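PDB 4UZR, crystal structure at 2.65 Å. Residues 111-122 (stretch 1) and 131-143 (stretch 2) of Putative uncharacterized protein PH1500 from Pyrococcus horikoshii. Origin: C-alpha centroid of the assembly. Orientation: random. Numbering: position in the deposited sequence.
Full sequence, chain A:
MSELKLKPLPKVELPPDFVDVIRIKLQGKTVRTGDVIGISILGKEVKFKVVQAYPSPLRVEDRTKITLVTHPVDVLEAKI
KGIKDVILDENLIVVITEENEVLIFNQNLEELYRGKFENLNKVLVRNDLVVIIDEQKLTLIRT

Stretch 1, residues 111-122: ELYRGKFENLNK
Stretch 2 131-143: VIIDEQKLTLIRT

Stretch 2 is a β-hairpin, and stretch 1 crosses its side chains before pairing with one edge. Extended residues 131-133 and the strand through 142 are tied by Ile132 N to Thr139 O and Thr139 N to Ile132 O, both 2.9 Å. In the turn, Asp134 takes chi1 p (53°), which brings OD1 back to the turn backbone: Gln136 N and Lys137 N each donate to Asp134 OD1 at 2.6 Å, a job suited to a short acid.

Stretch 1 runs as a strand over 111-116, loops, and re-enters a strand at Lys122, antiparallel to Ile133 with CA atoms 5.1 Å apart. Ile133 N donates to Lys122 O at 2.9 Å; in return Ile133 O receives Lys122 N at 2.9 Å and Asn121 N at 2.7 Å. Asn121, at phi/psi -86/-66, breaks the extended run just before this pair. Lys122 (m, then t throughout) and Ile133 (m, m) share a sheet face, CB to CB 4.5 Å, yet both ends lead away; the extended lysine remains exposed.

Ile132, Thr139 and Ile141 point toward stretch 1, and all three take chi1 m. Phe117, chi1 m and chi2 85°, lays one ring face over Ile132: CG2 sits 4.0 Å from the ring centroid, 8° off the normal, while Phe117 CZ meets Ile132 CD1 at 3.5 Å. Thr139 OG1 lies at the ring edge, 3.6 Å from Phe117 CE2. Leu120 starts away, but t, p returns its end, with CD1 3.7 Å from Ile132 CG2. Branched, buried Ile132 thus serves two apolar partners.

Farther along, Tyr113 (t, 82°) brings CE2 to 3.5 Å from Ile141 CD1, whose m, t chain is extended to reach it. Leu112 (m, t) places CD1 3.8 Å from Thr143 CG2. Altogether 629 Å² is buried.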

# COMPACT_ATOMS: atom_id res chain seq x y z
N GLU A 111 -11.73 20.70 -18.10
CA GLU A 111 -10.52 20.92 -18.88
C GLU A 111 -9.44 21.61 -18.05
O GLU A 111 -9.65 22.71 -17.53
CB GLU A 111 -10.82 21.74 -20.14
CG GLU A 111 -9.61 21.97 -21.02
CD GLU A 111 -9.97 22.55 -22.37
OE1 GLU A 111 -10.91 22.04 -23.01
OE2 GLU A 111 -9.32 23.54 -22.78
N LEU A 112 -8.30 20.95 -17.93
CA LEU A 112 -7.16 21.52 -17.21
C LEU A 112 -6.21 22.18 -18.19
O LEU A 112 -5.58 23.19 -17.87
CB LEU A 112 -6.42 20.44 -16.42
CG LEU A 112 -7.17 19.74 -15.30
CD1 LEU A 112 -6.28 18.70 -14.64
CD2 LEU A 112 -7.67 20.75 -14.28
N TYR A 113 -6.09 21.60 -19.38
CA TYR A 113 -5.15 22.14 -20.37
C TYR A 113 -5.51 21.81 -21.81
O TYR A 113 -6.11 20.77 -22.10
CB TYR A 113 -3.74 21.65 -20.05
CG TYR A 113 -2.67 22.08 -21.04
CD1 TYR A 113 -2.10 23.34 -20.96
CD2 TYR A 113 -2.25 21.23 -22.05
CE1 TYR A 113 -1.12 23.74 -21.85
CE2 TYR A 113 -1.28 21.62 -22.96
CZ TYR A 113 -0.72 22.88 -22.85
OH TYR A 113 0.25 23.28 -23.75
N ARG A 114 -5.16 22.71 -22.72
CA ARG A 114 -5.27 22.47 -24.15
C ARG A 114 -4.04 23.06 -24.84
O ARG A 114 -3.67 24.20 -24.59
CB ARG A 114 -6.56 23.07 -24.73
CG ARG A 114 -6.74 24.56 -24.51
CD ARG A 114 -7.94 25.09 -25.30
NE ARG A 114 -9.18 24.40 -24.95
CZ ARG A 114 -9.86 23.63 -25.79
NH1 ARG A 114 -9.43 23.44 -27.03
NH2 ARG A 114 -10.98 23.04 -25.39
N GLY A 115 -3.39 22.26 -25.68
CA GLY A 115 -2.19 22.70 -26.35
C GLY A 115 -2.01 22.07 -27.72
O GLY A 115 -2.51 20.97 -27.97
N LYS A 116 -1.33 22.77 -28.61
CA LYS A 116 -1.05 22.26 -29.95
C LYS A 116 0.45 22.09 -30.17
O LYS A 116 1.24 22.95 -29.78
CB LYS A 116 -1.65 23.18 -31.01
CG LYS A 116 -1.69 22.57 -32.40
CD LYS A 116 -2.61 23.35 -33.32
CE LYS A 116 -2.47 22.89 -34.77
NZ LYS A 116 -2.91 21.47 -34.96
N PHE A 117 0.83 20.98 -30.79
CA PHE A 117 2.24 20.67 -31.02
C PHE A 117 2.46 20.24 -32.46
O PHE A 117 1.87 19.26 -32.91
CB PHE A 117 2.69 19.58 -30.04
CG PHE A 117 2.55 19.97 -28.60
CD1 PHE A 117 1.35 19.78 -27.93
CD2 PHE A 117 3.61 20.53 -27.90
CE1 PHE A 117 1.21 20.15 -26.61
CE2 PHE A 117 3.48 20.89 -26.58
CZ PHE A 117 2.27 20.70 -25.93
N GLU A 118 3.29 20.98 -33.19
CA GLU A 118 3.55 20.70 -34.60
C GLU A 118 3.97 19.25 -34.83
O GLU A 118 3.21 18.45 -35.37
CB GLU A 118 4.63 21.65 -35.15
N ASN A 119 5.19 18.92 -34.41
CA ASN A 119 5.62 17.53 -34.38
C ASN A 119 5.19 16.92 -33.06
O ASN A 119 4.93 17.63 -32.09
CB ASN A 119 7.14 17.43 -34.56
CG ASN A 119 7.58 17.81 -35.95
OD1 ASN A 119 6.84 17.66 -36.92
ND2 ASN A 119 8.81 18.31 -36.06
N LEU A 120 5.10 15.59 -33.03
CA LEU A 120 4.64 14.91 -31.83
C LEU A 120 5.09 13.46 -31.83
O LEU A 120 4.53 12.62 -32.54
CB LEU A 120 3.12 14.99 -31.71
CG LEU A 120 2.52 14.46 -30.40
CD1 LEU A 120 3.00 15.29 -29.22
CD2 LEU A 120 1.01 14.46 -30.48
N ASN A 121 6.12 13.17 -31.05
CA ASN A 121 6.67 11.83 -30.96
C ASN A 121 5.92 10.99 -29.94
O ASN A 121 5.23 10.03 -30.30
CB ASN A 121 8.16 11.89 -30.61
CG ASN A 121 9.03 12.26 -31.79
OD1 ASN A 121 8.60 12.17 -32.94
ND2 ASN A 121 10.25 12.69 -31.52
N LYS A 122 6.02 11.36 -28.67
CA LYS A 122 5.42 10.57 -27.60
C LYS A 122 4.77 11.43 -26.51
O LYS A 122 5.09 12.61 -26.37
CB LYS A 122 6.45 9.63 -26.97
CG LYS A 122 6.93 8.51 -27.88
CD LYS A 122 7.93 7.61 -27.17
CE LYS A 122 8.38 6.47 -28.08
NZ LYS A 122 9.35 5.56 -27.41
N VAL A 131 4.37 14.51 -19.75
CA VAL A 131 5.55 14.82 -20.54
C VAL A 131 5.26 14.69 -22.03
O VAL A 131 4.76 13.66 -22.49
CB VAL A 131 6.73 13.90 -20.18
CG1 VAL A 131 7.90 14.12 -21.12
CG2 VAL A 131 7.14 14.13 -18.73
N ILE A 132 5.55 15.74 -22.79
CA ILE A 132 5.28 15.74 -24.22
C ILE A 132 6.57 15.86 -25.02
O ILE A 132 7.34 16.81 -24.86
CB ILE A 132 4.30 16.86 -24.60
CG1 ILE A 132 2.96 16.65 -23.88
CG2 ILE A 132 4.10 16.91 -26.11
CD1 ILE A 132 1.94 17.72 -24.15
N ILE A 133 6.80 14.88 -25.89
CA ILE A 133 8.04 14.79 -26.66
C ILE A 133 7.76 14.93 -28.14
O ILE A 133 7.01 14.13 -28.72
CB ILE A 133 8.76 13.45 -26.43
CG1 ILE A 133 8.93 13.17 -24.93
CG2 ILE A 133 10.11 13.44 -27.12
CD1 ILE A 133 9.78 14.19 -24.24
N ASP A 134 8.37 15.94 -28.75
CA ASP A 134 8.33 16.12 -30.20
C ASP A 134 9.74 16.02 -30.78
O ASP A 134 10.63 15.43 -30.17
CB ASP A 134 7.69 17.46 -30.56
CG ASP A 134 8.32 18.64 -29.85
OD1 ASP A 134 9.48 18.97 -30.16
OD2 ASP A 134 7.65 19.21 -28.96
N GLU A 135 9.94 16.60 -31.96
CA GLU A 135 11.22 16.53 -32.65
C GLU A 135 12.15 17.67 -32.25
O GLU A 135 13.36 17.62 -32.49
CB GLU A 135 11.02 16.51 -34.16
N GLN A 136 11.58 18.72 -31.65
CA GLN A 136 12.36 19.90 -31.30
C GLN A 136 12.63 20.00 -29.80
O GLN A 136 13.78 20.02 -29.36
CB GLN A 136 11.67 21.17 -31.79
N LYS A 137 11.56 20.07 -29.00
CA LYS A 137 11.70 20.32 -27.57
C LYS A 137 10.95 19.32 -26.69
O LYS A 137 10.19 18.48 -27.18
CB LYS A 137 11.24 21.73 -27.23
CG LYS A 137 9.75 21.97 -27.42
N LEU A 138 11.19 19.42 -25.39
CA LEU A 138 10.50 18.62 -24.39
C LEU A 138 9.60 19.54 -23.58
O LEU A 138 10.05 20.56 -23.07
CB LEU A 138 11.51 17.93 -23.47
CG LEU A 138 11.02 17.13 -22.26
CD1 LEU A 138 11.91 15.93 -22.04
CD2 LEU A 138 10.98 17.99 -21.00
N THR A 139 8.32 19.18 -23.48
CA THR A 139 7.37 20.02 -22.75
C THR A 139 6.85 19.33 -21.50
O THR A 139 6.25 18.26 -21.57
CB THR A 139 6.18 20.41 -23.64
OG1 THR A 139 6.66 21.08 -24.81
CG2 THR A 139 5.24 21.33 -22.88
N LEU A 140 7.06 19.95 -20.34
CA LEU A 140 6.56 19.40 -19.09
C LEU A 140 5.32 20.14 -18.60
O LEU A 140 5.34 21.36 -18.41
CB LEU A 140 7.64 19.44 -18.01
CG LEU A 140 7.12 19.17 -16.59
CD1 LEU A 140 6.64 17.74 -16.45
CD2 LEU A 140 8.19 19.49 -15.56
N ILE A 141 4.25 19.39 -18.39
CA ILE A 141 3.00 19.93 -17.88
C ILE A 141 2.72 19.38 -16.49
O ILE A 141 2.52 18.18 -16.31
CB ILE A 141 1.83 19.58 -18.81
CG1 ILE A 141 2.00 20.25 -20.17
CG2 ILE A 141 0.51 19.97 -18.17
CD1 ILE A 141 1.04 19.75 -21.21
N ARG A 142 2.73 20.26 -15.50
CA ARG A 142 2.55 19.86 -14.11
C ARG A 142 1.13 20.13 -13.62
O ARG A 142 0.69 21.28 -13.54
CB ARG A 142 3.57 20.58 -13.22
CG ARG A 142 3.26 20.53 -11.73
CD ARG A 142 4.51 20.78 -10.91
NE ARG A 142 5.23 21.97 -11.35
CZ ARG A 142 4.98 23.20 -10.91
NH1 ARG A 142 4.02 23.41 -10.01
NH2 ARG A 142 5.68 24.23 -11.37
N THR A 143 0.41 19.06 -13.28
CA THR A 143 -0.97 19.14 -12.82
C THR A 143 -1.04 19.39 -11.32
O THR A 143 -1.86 20.17 -10.83
CB THR A 143 -1.74 17.84 -13.14
OG1 THR A 143 -1.74 17.62 -14.55
CG2 THR A 143 -3.17 17.92 -12.64
OXT THR A 143 -0.26 18.82 -10.55